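Local coordinates for RNA-binding protein 12 (Homo sapiens, PDB 2EK1) that probably binds RNA through this RNA recognition motif domain, which crystallised as a dimer, at residues K49-E52 / K53-T57; E65-D68 / E69-A73. All blocks are in the same frame, centred on the assembly; numbering follows the deposited sequence.

In the fold
From the N terminus the chain runs through strand 16-21, helix 29-35 and strand 47-50 before contact 1 turns it back at residues 49-57, closing the loop into strands 56-57 and 59-64. Contact 2 opens just after strand 59-64, where residues 65-73 start helix 67-77; strands 81-82 and 85-90 then complete the sheet. The two contacts are local and follow in series, so neither nests in nor crosses the other. The centres of contacts 1 and 2 lie about 28 Å apart, on opposite sides of the chain's centre. Strand 59-64 connects them: contact 1 leads into it from strand 47-50, outermost within this chain, and contact 2 takes the chain from its end into the helix packed on the sheet.

Contact 1: residues K49-E52 / K53-T57; sequences KYNE and KGMPT
Tyr50 and Pro56 form an antiparallel, non-hydrogen-bonded pair, CA to CA 4.1 Å, just below the turn of a hairpin, a type I turn from Asn51 to Gly54. The turn closes with Gly54 N on Asn51 O (3.0 Å), and Asn51 N donates a hydrogen bond to Met55 O; with its positive phi of 78°, Gly54 makes this a type I turn with a G1 bulge. One bond further out, Thr57 N reaches Lys49 O at 3.0 Å. Asn51 fastens the turn from inside. Its CG sits between backbone N and carbonyl carbon (chi1 52°), which swings OD1 over the loop to accept Met55 N at 3.0 Å, from above the amide plane, and more weakly Lys53 N at 2.9 Å, an Asx turn. Replacing it with an alanine would probably leave both N-H groups without this acceptor and the turn freer to flex. The Tyr50 side chain crosses that of Pro56 obliquely, with Tyr50 CE2 3.6 Å from Pro56 CB. At the outer end Glu52 OE2 and Lys53 NZ lie 3.4 Å apart in a salt bridge. The hairpin links strand 47-50, outermost within this chain, to strand 59-64, Lys49 and Glu59 being joined by backbone hydrogen bonds. Lys49 also pairs antiparallel with a strand of the second subunit, extending the sheet, and Tyr50 OH is hydrogen-bonded to Tyr50 OH of that subunit.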
ATOM      1  N   LYS A  49      -4.159   3.240   0.212  1.00 18.25           N
ATOM      2  CA  LYS A  49      -3.498   4.472  -0.095  1.00 19.33           C
ATOM      3  C   LYS A  49      -4.251   5.702   0.453  1.00 19.51           C
ATOM      4  O   LYS A  49      -5.466   5.715   0.524  1.00 16.08           O
ATOM      5  CB  LYS A  49      -3.298   4.595  -1.629  1.00 19.67           C
ATOM      6  CG  LYS A  49      -2.236   3.652  -2.132  1.00 23.08           C
ATOM      7  CD  LYS A  49      -2.163   3.610  -3.710  1.00 23.32           C
ATOM      8  CE  LYS A  49      -0.897   2.952  -4.051  1.00 25.02           C
ATOM      9  NZ  LYS A  49      -0.801   2.819  -5.498  1.00 25.20           N
ATOM     10  N   TYR A  50      -3.487   6.729   0.825  1.00 19.72           N
ATOM     11  CA  TYR A  50      -4.134   7.959   1.329  1.00 22.52           C
ATOM     12  C   TYR A  50      -3.420   9.144   0.671  1.00 21.12           C
ATOM     13  O   TYR A  50      -2.211   9.132   0.530  1.00 24.74           O
ATOM     14  CB  TYR A  50      -3.986   8.068   2.874  1.00 20.94           C
ATOM     15  CG  TYR A  50      -4.738   7.019   3.646  1.00 21.72           C
ATOM     16  CD1 TYR A  50      -4.195   5.745   3.822  1.00 19.73           C
ATOM     17  CD2 TYR A  50      -5.985   7.309   4.200  1.00 20.83           C
ATOM     18  CE1 TYR A  50      -4.880   4.763   4.559  1.00 21.65           C
ATOM     19  CE2 TYR A  50      -6.711   6.344   4.925  1.00 22.78           C
ATOM     20  CZ  TYR A  50      -6.142   5.082   5.104  1.00 23.89           C
ATOM     21  OH  TYR A  50      -6.845   4.176   5.866  1.00 26.71           O
ATOM     22  N   ASN A  51      -4.135  10.158   0.281  1.00 20.53           N
ATOM     23  CA  ASN A  51      -3.467  11.319  -0.299  1.00 18.70           C
ATOM     24  C   ASN A  51      -2.711  12.128   0.740  1.00 21.39           C
ATOM     25  O   ASN A  51      -2.636  11.791   1.954  1.00 18.25           O
ATOM     26  CB  ASN A  51      -4.479  12.258  -1.004  1.00 20.17           C
ATOM     27  CG  ASN A  51      -5.634  12.623  -0.115  1.00 22.69           C
ATOM     28  OD1 ASN A  51      -5.478  12.809   1.102  1.00 22.99           O
ATOM     29  ND2 ASN A  51      -6.810  12.709  -0.694  1.00 24.42           N
ATOM     30  N   GLU A  52      -2.217  13.285   0.288  1.00 22.47           N
ATOM     31  CA  GLU A  52      -1.441  14.125   1.139  1.00 24.41           C
ATOM     32  C   GLU A  52      -2.270  14.748   2.264  1.00 25.01           C
ATOM     33  O   GLU A  52      -1.760  15.087   3.337  1.00 25.36           O
ATOM     34  CB  GLU A  52      -0.643  15.157   0.234  1.00 28.40           C
ATOM     35  CG  GLU A  52      -1.306  16.514  -0.083  1.00 36.73           C
ATOM     36  CD  GLU A  52      -2.565  16.489  -1.044  1.00 42.46           C
ATOM     37  OE1 GLU A  52      -3.062  15.383  -1.462  1.00 44.02           O
ATOM     38  OE2 GLU A  52      -3.069  17.631  -1.391  1.00 42.57           O
ATOM     39  N   LYS A  53      -3.578  14.828   2.104  1.00 25.77           N
ATOM     40  CA  LYS A  53      -4.375  15.391   3.174  1.00 24.03           C
ATOM     41  C   LYS A  53      -4.866  14.379   4.162  1.00 24.59           C
ATOM     42  O   LYS A  53      -5.753  14.681   4.977  1.00 22.68           O
ATOM     43  CB  LYS A  53      -5.547  16.173   2.622  1.00 29.14           C
ATOM     44  CG  LYS A  53      -5.117  17.421   1.822  1.00 31.85           C
ATOM     45  CD  LYS A  53      -6.232  17.835   0.823  1.00 35.19           C
ATOM     46  CE  LYS A  53      -5.685  18.925  -0.183  1.00 37.57           C
ATOM     47  NZ  LYS A  53      -4.731  19.889   0.552  1.00 40.17           N
ATOM     48  N   GLY A  54      -4.317  13.156   4.072  1.00 22.22           N
ATOM     49  CA  GLY A  54      -4.677  12.125   5.041  1.00 20.29           C
ATOM     50  C   GLY A  54      -6.021  11.458   4.826  1.00 18.82           C
ATOM     51  O   GLY A  54      -6.585  10.889   5.744  1.00 17.62           O
HETATM   52  N   MSE A  55      -6.526  11.529   3.610  1.00 19.39           N
HETATM   53  CA  MSE A  55      -7.853  10.939   3.309  1.00 19.57           C
HETATM   54  C   MSE A  55      -7.605   9.758   2.349  1.00 17.55           C
HETATM   55  O   MSE A  55      -6.783   9.817   1.462  1.00 18.42           O
HETATM   56  CB  MSE A  55      -8.760  11.982   2.632  1.00 20.79           C
HETATM   57  CG  MSE A  55      -9.109  13.120   3.586  1.00 25.62           C
HETATM   58 SE   MSE A  55      -9.864  12.602   5.311  1.00 37.01          SE
HETATM   59  CE  MSE A  55     -11.704  11.932   4.777  1.00 29.58           C
ATOM     60  N   PRO A  56      -8.388   8.714   2.472  1.00 19.87           N
ATOM     61  CA  PRO A  56      -8.201   7.536   1.604  1.00 21.18           C
ATOM     62  C   PRO A  56      -8.475   7.775   0.096  1.00 23.03           C
ATOM     63  O   PRO A  56      -9.449   8.454  -0.241  1.00 24.08           O
ATOM     64  CB  PRO A  56      -9.140   6.507   2.236  1.00 20.57           C
ATOM     65  CG  PRO A  56     -10.277   7.374   2.787  1.00 19.87           C
ATOM     66  CD  PRO A  56      -9.622   8.648   3.278  1.00 18.02           C
ATOM     67  N   THR A  57      -7.624   7.271  -0.814  1.00 21.98           N
ATOM     68  CA  THR A  57      -7.906   7.517  -2.257  1.00 23.12           C
ATOM     69  C   THR A  57      -8.867   6.491  -2.946  1.00 23.24           C
ATOM     70  O   THR A  57      -9.222   6.708  -4.086  1.00 22.37           O
ATOM     71  CB  THR A  57      -6.658   7.475  -3.064  1.00 23.08           C
ATOM     72  OG1 THR A  57      -6.087   6.179  -2.884  1.00 22.84           O
ATOM     73  CG2 THR A  57      -5.584   8.525  -2.544  1.00 25.65           C
TER

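Contact 2: residues E65-D68 / E69-A73; sequences ESRD and EATAA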
ATOM      1  N   GLU A  65      -0.053 -15.364  -3.240  1.00 22.83           N
ATOM      2  CA  GLU A  65       1.052 -16.288  -3.166  1.00 29.84           C
ATOM      3  C   GLU A  65       1.758 -16.568  -4.450  1.00 28.51           C
ATOM      4  O   GLU A  65       2.932 -16.763  -4.456  1.00 30.52           O
ATOM      5  CB  GLU A  65       0.625 -17.618  -2.517  1.00 30.14           C
ATOM      6  CG  GLU A  65       0.117 -17.479  -1.042  1.00 35.67           C
ATOM      7  CD  GLU A  65       1.145 -16.919  -0.067  1.00 40.58           C
ATOM      8  OE1 GLU A  65       0.951 -17.022   1.188  1.00 43.17           O
ATOM      9  OE2 GLU A  65       2.173 -16.347  -0.527  1.00 44.13           O
ATOM     10  N   SER A  66       1.051 -16.576  -5.545  1.00 30.01           N
ATOM     11  CA  SER A  66       1.698 -16.845  -6.828  1.00 28.77           C
ATOM     12  C   SER A  66       1.265 -15.829  -7.909  1.00 29.45           C
ATOM     13  O   SER A  66       0.237 -15.112  -7.747  1.00 26.08           O
ATOM     14  CB  SER A  66       1.311 -18.246  -7.295  1.00 27.21           C
ATOM     15  OG  SER A  66      -0.091 -18.307  -7.473  1.00 24.48           O
ATOM     16  N   ARG A  67       2.044 -15.752  -9.009  1.00 29.91           N
ATOM     17  CA  ARG A  67       1.662 -14.864 -10.104  1.00 31.31           C
ATOM     18  C   ARG A  67       0.370 -15.382 -10.732  1.00 31.54           C
ATOM     19  O   ARG A  67      -0.540 -14.559 -11.028  1.00 33.94           O
ATOM     20  CB  ARG A  67       2.736 -14.793 -11.201  1.00 33.32           C
ATOM     21  CG  ARG A  67       2.506 -13.694 -12.217  1.00 36.49           C
ATOM     22  CD  ARG A  67       3.667 -13.598 -13.196  1.00 39.03           C
ATOM     23  NE  ARG A  67       3.686 -12.363 -13.995  1.00 43.48           N
ATOM     24  CZ  ARG A  67       4.084 -11.161 -13.536  1.00 44.65           C
ATOM     25  NH1 ARG A  67       4.492 -11.039 -12.272  1.00 44.85           N
ATOM     26  NH2 ARG A  67       4.111 -10.083 -14.344  1.00 45.89           N
ATOM     27  N   ASP A  68       0.256 -16.714 -10.944  1.00 28.64           N
ATOM     28  CA  ASP A  68      -0.981 -17.282 -11.530  1.00 27.00           C
ATOM     29  C   ASP A  68      -2.204 -16.902 -10.673  1.00 24.06           C
ATOM     30  O   ASP A  68      -3.213 -16.541 -11.252  1.00 25.74           O
ATOM     31  CB  ASP A  68      -0.965 -18.817 -11.667  1.00 28.17           C
ATOM     32  CG  ASP A  68      -0.139 -19.319 -12.844  1.00 33.69           C
ATOM     33  OD1 ASP A  68      -0.287 -20.526 -13.180  1.00 38.57           O
ATOM     34  OD2 ASP A  68       0.646 -18.576 -13.459  1.00 35.45           O
ATOM     35  N   GLU A  69      -2.146 -16.957  -9.338  1.00 22.64           N
ATOM     36  CA  GLU A  69      -3.348 -16.565  -8.554  1.00 21.35           C
ATOM     37  C   GLU A  69      -3.680 -15.044  -8.708  1.00 19.34           C
ATOM     38  O   GLU A  69      -4.859 -14.693  -8.824  1.00 20.60           O
ATOM     39  CB  GLU A  69      -3.215 -16.957  -7.072  1.00 23.92           C
ATOM     40  CG  GLU A  69      -3.342 -18.505  -6.867  1.00 27.43           C
ATOM     41  CD  GLU A  69      -2.634 -18.924  -5.586  1.00 29.87           C
ATOM     42  OE1 GLU A  69      -3.272 -19.361  -4.646  1.00 29.25           O
ATOM     43  OE2 GLU A  69      -1.404 -18.790  -5.523  1.00 35.04           O
ATOM     44  N   ALA A  70      -2.653 -14.173  -8.718  1.00 17.71           N
ATOM     45  CA  ALA A  70      -2.891 -12.709  -8.905  1.00 18.16           C
ATOM     46  C   ALA A  70      -3.605 -12.485 -10.260  1.00 19.02           C
ATOM     47  O   ALA A  70      -4.558 -11.759 -10.382  1.00 17.38           O
ATOM     48  CB  ALA A  70      -1.577 -12.004  -8.956  1.00 17.82           C
ATOM     49  N   THR A  71      -3.099 -13.141 -11.292  1.00 20.59           N
ATOM     50  CA  THR A  71      -3.709 -13.068 -12.611  1.00 23.03           C
ATOM     51  C   THR A  71      -5.142 -13.509 -12.664  1.00 23.37           C
ATOM     52  O   THR A  71      -5.954 -12.800 -13.246  1.00 21.66           O
ATOM     53  CB  THR A  71      -2.845 -13.864 -13.624  1.00 26.39           C
ATOM     54  OG1 THR A  71      -1.612 -13.150 -13.786  1.00 26.09           O
ATOM     55  CG2 THR A  71      -3.508 -13.941 -14.944  1.00 28.29           C
ATOM     56  N   ALA A  72      -5.465 -14.661 -12.044  1.00 21.53           N
ATOM     57  CA  ALA A  72      -6.806 -15.137 -12.003  1.00 21.12           C
ATOM     58  C   ALA A  72      -7.704 -14.183 -11.262  1.00 21.00           C
ATOM     59  O   ALA A  72      -8.848 -13.947 -11.698  1.00 18.12           O
ATOM     60  CB  ALA A  72      -6.914 -16.500 -11.332  1.00 21.43           C
ATOM     61  N   ALA A  73      -7.258 -13.661 -10.089  1.00 20.14           N
ATOM     62  CA  ALA A  73      -8.148 -12.680  -9.422  1.00 17.47           C
ATOM     63  C   ALA A  73      -8.445 -11.502 -10.317  1.00 16.94           C
ATOM     64  O   ALA A  73      -9.597 -11.057 -10.413  1.00 17.62           O
ATOM     65  CB  ALA A  73      -7.545 -12.153  -8.078  1.00 15.01           C
TER
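Ser66 and Glu69 meet through their side chains at the start of helix 67-77. Ser66 holds the N-cap position: its hydroxyl lies between backbone N and carbonyl carbon (chi1 61°), turned forward over the first turn, and OG accepts from Glu69 N at 3.1 Å with an N-H...O angle of 158°. That capping bond serves an amide at the helix start that has no earlier turn of helix carbonyls to bond to. The Glu69 chain, extended beyond CG, reaches back toward the cap and sets OE2 beside the same hydroxyl. The modelled separation of Ser66 OG and Glu69 OE2, 2.4 Å, is too short to be taken at face value, so the details of this bond are doubtful.

Backbone bonds carry the helix onward. Ala70 N reaches Ser66 O at 3.2 Å, Thr71 N reaches Arg67 O at 2.9 Å, and Ala72 N reaches Asp68 O at 3.0 Å. Arg67 O has a second, weak donor: Thr71 OG1, beside its own backbone N (chi1 -68°), leans back along the helix to 3.3 Å, so a single carbonyl takes both an amide and a hydroxyl from the same residue. Ser66 O also has a second partner, Thr16 OG1 at the start of strand 16-21, which ties the cap to the sheet.

Apolar contact belongs to the inner side of the helix. Ala70 is buried against Thr16, Ile18 and Phe64, and Ala73 touches Phe64 and Tyr39; Arg67, though exposed, rests on Thr16 and Pro92, while Asp68 is exposed. The whole is a serine N-cap opening the second helix of the RNA recognition motif's beta-alpha-beta-beta-alpha-beta fold, where the helices pack against the antiparallel sheet.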